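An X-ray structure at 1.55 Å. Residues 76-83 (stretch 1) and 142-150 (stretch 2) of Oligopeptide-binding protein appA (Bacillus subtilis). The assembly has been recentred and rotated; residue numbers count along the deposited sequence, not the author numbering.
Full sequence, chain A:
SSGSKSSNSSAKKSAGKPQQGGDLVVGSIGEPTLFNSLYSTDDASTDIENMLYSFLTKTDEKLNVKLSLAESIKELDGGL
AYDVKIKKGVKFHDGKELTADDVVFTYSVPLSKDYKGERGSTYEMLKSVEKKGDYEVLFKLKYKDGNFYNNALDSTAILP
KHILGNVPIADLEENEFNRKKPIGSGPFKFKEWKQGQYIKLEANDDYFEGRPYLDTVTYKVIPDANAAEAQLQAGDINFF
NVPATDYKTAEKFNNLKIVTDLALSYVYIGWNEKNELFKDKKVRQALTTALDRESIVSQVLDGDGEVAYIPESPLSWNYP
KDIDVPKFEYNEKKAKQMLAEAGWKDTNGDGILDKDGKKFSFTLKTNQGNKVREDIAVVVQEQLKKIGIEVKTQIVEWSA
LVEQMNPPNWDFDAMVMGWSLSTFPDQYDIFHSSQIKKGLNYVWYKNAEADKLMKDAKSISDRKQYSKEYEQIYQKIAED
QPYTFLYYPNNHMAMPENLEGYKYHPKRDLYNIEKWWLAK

Stretch 1 76-83: LDGGLAYD
Stretch 2 142-150: KYKDGNFYN

Stretch 1 is a tight turn that leads into a strand at 81-83. The turn is held by G79 N to L76 O (2.8 Å), L80 N to D77 O (3.1 Å) and L76 N to A81 O (2.8 Å). D77, G78 and G79 have positive phi (50°, 62° and 106°). At G79 a CB would jam against the carbonyl O of G78. At G78 an ideal CB would lie 2.9 Å from K144 NZ, a clash.

Stretch 2 runs extended through Y143-D145 and is helical by 148-150, with a wider pi-type turn there. D145 (chi1 t) precedes the turn into the helix. D145 OD2 accepts a capping bond from N147 N (2.9 Å) and a side-chain bond from N147 ND2 (3.0 Å). N150 ND2 (chi1 m) turns back to G146 O, 2.9 Å away.

In register, L80 CA lies 5.7 Å from K144 CA, and Y82 CA 8.4 Å from Y149 CA. K144 is m, then t at chi2, chi3 and chi4. Its CA-to-CB bond points sideways, but the extended chain carries K144 NZ to G78 O, a weak hydrogen bond of 2.9 Å. L80 (m, t) also starts sideways. L80 CD2 packs 3.6 Å from both Y143 C and K144 N, and 3.8 Å from K144 CG.

Y82 (chi1 m, chi2 82°) points toward stretch 2. The CA-to-CB bonds of F148 (chi1 t, chi2 72°) and Y149 (chi1 t, chi2 -93°) point toward stretch 1, and these rotamers bring both rings to the Y82 ring. Y82 CD1 meets F148 CD2 at 3.7 Å, and Y82 CE2 meets Y149 CD2 at 3.9 Å. The Y82 and F148 rings are oblique, with centroids 5.4 Å apart and planes at 44°.

Water 1 donates to G79 O (2.8 Å) and accepts from D145 N (2.9 Å). Water 2 lies 2.8 Å from Y82 OH, donates to D145 O (2.9 Å) and accepts from Y149 N (3.0 Å).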

ATOM      1  N   LEU A  76     -13.864  23.910  -9.289  1.00 26.91           N
ATOM      2  CA  LEU A  76     -15.086  24.686  -9.462  1.00 27.00           C
ATOM      3  C   LEU A  76     -16.078  24.414  -8.336  1.00 25.99           C
ATOM      4  O   LEU A  76     -15.922  23.458  -7.576  1.00 25.74           O
ATOM      5  CB  LEU A  76     -15.729  24.378 -10.815  1.00 27.02           C
ATOM      6  CG  LEU A  76     -14.844  24.573 -12.048  1.00 30.86           C
ATOM      7  CD1 LEU A  76     -15.553  24.083 -13.301  1.00 33.27           C
ATOM      8  CD2 LEU A  76     -14.438  26.032 -12.193  1.00 30.64           C
ATOM      9  N   ASP A  77     -17.096  25.261  -8.234  1.00 24.51           N
ATOM     10  CA  ASP A  77     -18.227  24.997  -7.353  1.00 25.54           C
ATOM     11  C   ASP A  77     -17.758  24.625  -5.950  1.00 26.68           C
ATOM     12  O   ASP A  77     -18.300  23.714  -5.324  1.00 25.33           O
ATOM     13  CB  ASP A  77     -19.106  23.884  -7.927  1.00 25.25           C
ATOM     14  CG  ASP A  77     -19.598  24.194  -9.326  1.00 26.52           C
ATOM     15  OD1 ASP A  77     -19.746  25.390  -9.655  1.00 26.21           O
ATOM     16  OD2 ASP A  77     -19.863  23.309 -10.167  1.00 31.80           O
ATOM     17  N   GLY A  78     -16.747  25.337  -5.463  1.00 27.65           N
ATOM     18  CA  GLY A  78     -16.227  25.118  -4.107  1.00 27.98           C
ATOM     19  C   GLY A  78     -15.641  23.743  -3.837  1.00 28.33           C
ATOM     20  O   GLY A  78     -15.476  23.368  -2.661  1.00 30.20           O
ATOM     21  N   GLY A  79     -15.283  22.994  -4.884  1.00 26.93           N
ATOM     22  CA  GLY A  79     -14.821  21.619  -4.744  1.00 27.56           C
ATOM     23  C   GLY A  79     -15.777  20.551  -5.172  1.00 27.41           C
ATOM     24  O   GLY A  79     -15.435  19.371  -5.054  1.00 27.51           O
ATOM     25  N   LEU A  80     -16.935  20.930  -5.707  1.00 26.95           N
ATOM     26  CA  LEU A  80     -17.898  19.978  -6.253  1.00 27.14           C
ATOM     27  C   LEU A  80     -17.683  19.641  -7.731  1.00 27.41           C
ATOM     28  O   LEU A  80     -18.386  18.800  -8.294  1.00 27.97           O
ATOM     29  CB  LEU A  80     -19.315  20.475  -6.006  1.00 26.39           C
ATOM     30  CG  LEU A  80     -19.743  20.459  -4.539  1.00 26.73           C
ATOM     31  CD1 LEU A  80     -21.054  21.189  -4.317  1.00 29.08           C
ATOM     32  CD2 LEU A  80     -19.803  19.010  -4.038  1.00 29.10           C
ATOM     33  N   ALA A  81     -16.695  20.264  -8.365  1.00 26.89           N
ATOM     34  CA  ALA A  81     -16.352  19.900  -9.726  1.00 26.31           C
ATOM     35  C   ALA A  81     -14.894  20.257 -10.034  1.00 27.40           C
ATOM     36  O   ALA A  81     -14.340  21.163  -9.421  1.00 26.63           O
ATOM     37  CB  ALA A  81     -17.303  20.566 -10.736  1.00 26.74           C
ATOM     38  N   TYR A  82     -14.322  19.553 -11.012  1.00 26.54           N
ATOM     39  CA  TYR A  82     -12.949  19.800 -11.483  1.00 27.47           C
ATOM     40  C   TYR A  82     -12.916  19.748 -12.986  1.00 28.28           C
ATOM     41  O   TYR A  82     -13.310  18.783 -13.565  1.00 26.33           O
ATOM     42  CB  TYR A  82     -11.968  18.760 -10.917  1.00 27.00           C
ATOM     43  CG  TYR A  82     -11.839  18.867  -9.442  1.00 27.00           C
ATOM     44  CD1 TYR A  82     -12.775  18.283  -8.589  1.00 28.37           C
ATOM     45  CD2 TYR A  82     -10.833  19.640  -8.864  1.00 24.78           C
ATOM     46  CE1 TYR A  82     -12.691  18.421  -7.214  1.00 27.09           C
ATOM     47  CE2 TYR A  82     -10.732  19.750  -7.506  1.00 24.19           C
ATOM     48  CZ  TYR A  82     -11.674  19.187  -6.670  1.00 26.49           C
ATOM     49  OH  TYR A  82     -11.532  19.380  -5.322  1.00 30.40           O
ATOM     50  N   ASP A  83     -12.465  20.833 -13.607  1.00 27.12           N
ATOM     51  CA  ASP A  83     -12.310  20.937 -15.076  1.00 27.76           C
ATOM     52  C   ASP A  83     -10.862  20.678 -15.410  1.00 27.73           C
ATOM     53  O   ASP A  83      -9.974  21.404 -14.955  1.00 28.38           O
ATOM     54  CB  ASP A  83     -12.707  22.371 -15.514  1.00 28.03           C
ATOM     55  CG  ASP A  83     -12.771  22.557 -17.033  1.00 30.06           C
ATOM     56  OD1 ASP A  83     -12.706  21.541 -17.784  1.00 36.53           O
ATOM     57  OD2 ASP A  83     -12.932  23.727 -17.453  1.00 34.40           O
ATOM     58  N   LYS A 142     -20.634  14.368  -5.957  1.00 30.16           N
ATOM     59  CA  LYS A 142     -21.888  14.305  -5.205  1.00 30.63           C
ATOM     60  C   LYS A 142     -21.789  15.093  -3.903  1.00 30.12           C
ATOM     61  O   LYS A 142     -22.795  15.536  -3.369  1.00 30.59           O
ATOM     62  CB  LYS A 142     -22.224  12.856  -4.829  1.00 31.53           C
ATOM     63  CG  LYS A 142     -22.308  11.832  -5.926  1.00 34.09           C
ATOM     64  CD  LYS A 142     -22.523  10.443  -5.293  1.00 33.08           C
ATOM     65  CE  LYS A 142     -22.342   9.295  -6.257  1.00 37.05           C
ATOM     66  NZ  LYS A 142     -23.113   8.085  -5.791  1.00 39.19           N
ATOM     67  N   TYR A 143     -20.575  15.173  -3.358  1.00 29.81           N
ATOM     68  CA  TYR A 143     -20.281  15.914  -2.126  1.00 30.27           C
ATOM     69  C   TYR A 143     -18.772  16.196  -2.113  1.00 29.89           C
ATOM     70  O   TYR A 143     -18.028  15.563  -2.841  1.00 30.04           O
ATOM     71  CB  TYR A 143     -20.680  15.089  -0.869  1.00 30.69           C
ATOM     72  CG  TYR A 143     -20.146  13.672  -0.890  1.00 31.36           C
ATOM     73  CD1 TYR A 143     -18.846  13.391  -0.488  1.00 30.93           C
ATOM     74  CD2 TYR A 143     -20.935  12.619  -1.357  1.00 30.29           C
ATOM     75  CE1 TYR A 143     -18.354  12.097  -0.526  1.00 30.06           C
ATOM     76  CE2 TYR A 143     -20.443  11.316  -1.407  1.00 30.55           C
ATOM     77  CZ  TYR A 143     -19.169  11.073  -0.980  1.00 31.26           C
ATOM     78  OH  TYR A 143     -18.656   9.795  -1.038  1.00 33.61           O
ATOM     79  N   LYS A 144     -18.339  17.135  -1.273  1.00 29.67           N
ATOM     80  CA  LYS A 144     -16.932  17.510  -1.203  1.00 29.55           C
ATOM     81  C   LYS A 144     -16.136  16.414  -0.506  1.00 29.72           C
ATOM     82  O   LYS A 144     -16.550  15.891   0.528  1.00 30.35           O
ATOM     83  CB  LYS A 144     -16.756  18.835  -0.476  1.00 29.88           C
ATOM     84  CG  LYS A 144     -17.362  20.006  -1.236  1.00 31.06           C
ATOM     85  CD  LYS A 144     -17.093  21.328  -0.553  1.00 31.12           C
ATOM     86  CE  LYS A 144     -17.901  22.423  -1.184  1.00 33.29           C
ATOM     87  NZ  LYS A 144     -17.472  23.758  -0.664  1.00 34.19           N
ATOM     88  N   ASP A 145     -14.999  16.081  -1.092  1.00 28.91           N
ATOM     89  CA  ASP A 145     -14.104  15.088  -0.524  1.00 29.14           C
ATOM     90  C   ASP A 145     -12.726  15.276  -1.116  1.00 27.90           C
ATOM     91  O   ASP A 145     -12.495  15.057  -2.320  1.00 29.08           O
ATOM     92  CB  ASP A 145     -14.666  13.687  -0.807  1.00 28.77           C
ATOM     93  CG  ASP A 145     -13.867  12.554  -0.137  1.00 30.90           C
ATOM     94  OD1 ASP A 145     -14.440  11.451  -0.069  1.00 33.51           O
ATOM     95  OD2 ASP A 145     -12.727  12.773   0.323  1.00 31.41           O
ATOM     96  N   GLY A 146     -11.798  15.696  -0.262  1.00 28.36           N
ATOM     97  CA  GLY A 146     -10.414  15.916  -0.676  1.00 29.62           C
ATOM     98  C   GLY A 146      -9.690  14.699  -1.211  1.00 29.53           C
ATOM     99  O   GLY A 146      -8.636  14.819  -1.854  1.00 30.34           O
ATOM    100  N   ASN A 147     -10.231  13.508  -0.989  1.00 31.24           N
ATOM    101  CA  ASN A 147      -9.643  12.325  -1.599  1.00 31.89           C
ATOM    102  C   ASN A 147      -9.665  12.343  -3.115  1.00 31.80           C
ATOM    103  O   ASN A 147      -8.863  11.655  -3.763  1.00 32.34           O
ATOM    104  CB  ASN A 147     -10.299  11.037  -1.115  1.00 33.02           C
ATOM    105  CG  ASN A 147      -9.775  10.615   0.188  1.00 37.57           C
ATOM    106  OD1 ASN A 147      -8.712   9.970   0.255  1.00 41.57           O
ATOM    107  ND2 ASN A 147     -10.464  10.998   1.254  1.00 39.76           N
ATOM    108  N   PHE A 148     -10.594  13.089  -3.705  1.00 30.65           N
ATOM    109  CA  PHE A 148     -10.650  13.096  -5.146  1.00 30.22           C
ATOM    110  C   PHE A 148      -9.420  13.785  -5.732  1.00 29.50           C
ATOM    111  O   PHE A 148      -8.654  13.166  -6.493  1.00 30.02           O
ATOM    112  CB  PHE A 148     -11.948  13.684  -5.733  1.00 30.48           C
ATOM    113  CG  PHE A 148     -11.937  13.666  -7.214  1.00 29.32           C
ATOM    114  CD1 PHE A 148     -12.076  12.488  -7.912  1.00 30.59           C
ATOM    115  CD2 PHE A 148     -11.638  14.788  -7.926  1.00 30.78           C
ATOM    116  CE1 PHE A 148     -11.996  12.483  -9.279  1.00 31.58           C
ATOM    117  CE2 PHE A 148     -11.547  14.751  -9.286  1.00 30.48           C
ATOM    118  CZ  PHE A 148     -11.718  13.595  -9.952  1.00 32.28           C
ATOM    119  N   TYR A 149      -9.238  15.069  -5.434  1.00 29.68           N
ATOM    120  CA  TYR A 149      -8.093  15.766  -5.987  1.00 29.77           C
ATOM    121  C   TYR A 149      -6.771  15.121  -5.544  1.00 29.53           C
ATOM    122  O   TYR A 149      -5.810  15.048  -6.311  1.00 28.86           O
ATOM    123  CB  TYR A 149      -8.149  17.252  -5.574  1.00 31.10           C
ATOM    124  CG  TYR A 149      -6.985  18.055  -6.109  1.00 30.82           C
ATOM    125  CD1 TYR A 149      -5.839  18.231  -5.347  1.00 30.56           C
ATOM    126  CD2 TYR A 149      -6.997  18.561  -7.403  1.00 32.32           C
ATOM    127  CE1 TYR A 149      -4.748  18.931  -5.854  1.00 33.27           C
ATOM    128  CE2 TYR A 149      -5.888  19.250  -7.921  1.00 32.07           C
ATOM    129  CZ  TYR A 149      -4.790  19.431  -7.125  1.00 33.72           C
ATOM    130  OH  TYR A 149      -3.701  20.124  -7.595  1.00 37.29           O
ATOM    131  N   ASN A 150      -6.712  14.687  -4.279  1.00 30.30           N
ATOM    132  CA  ASN A 150      -5.418  14.391  -3.657  1.00 30.20           C
ATOM    133  C   ASN A 150      -5.035  12.940  -3.783  1.00 30.89           C
ATOM    134  O   ASN A 150      -3.877  12.591  -3.595  1.00 33.20           O
ATOM    135  CB  ASN A 150      -5.382  14.836  -2.189  1.00 31.19           C
ATOM    136  CG  ASN A 150      -5.440  16.330  -2.039  1.00 32.24           C
ATOM    137  OD1 ASN A 150      -4.430  17.016  -2.223  1.00 32.22           O
ATOM    138  ND2 ASN A 150      -6.617  16.854  -1.703  1.00 30.52           N
TER
HETATM  139  O   HOH W   1     -14.001  17.980  -3.096  1.00 22.34           O
HETATM  140  O   HOH W   2     -11.216  16.869  -4.110  1.00 22.45           O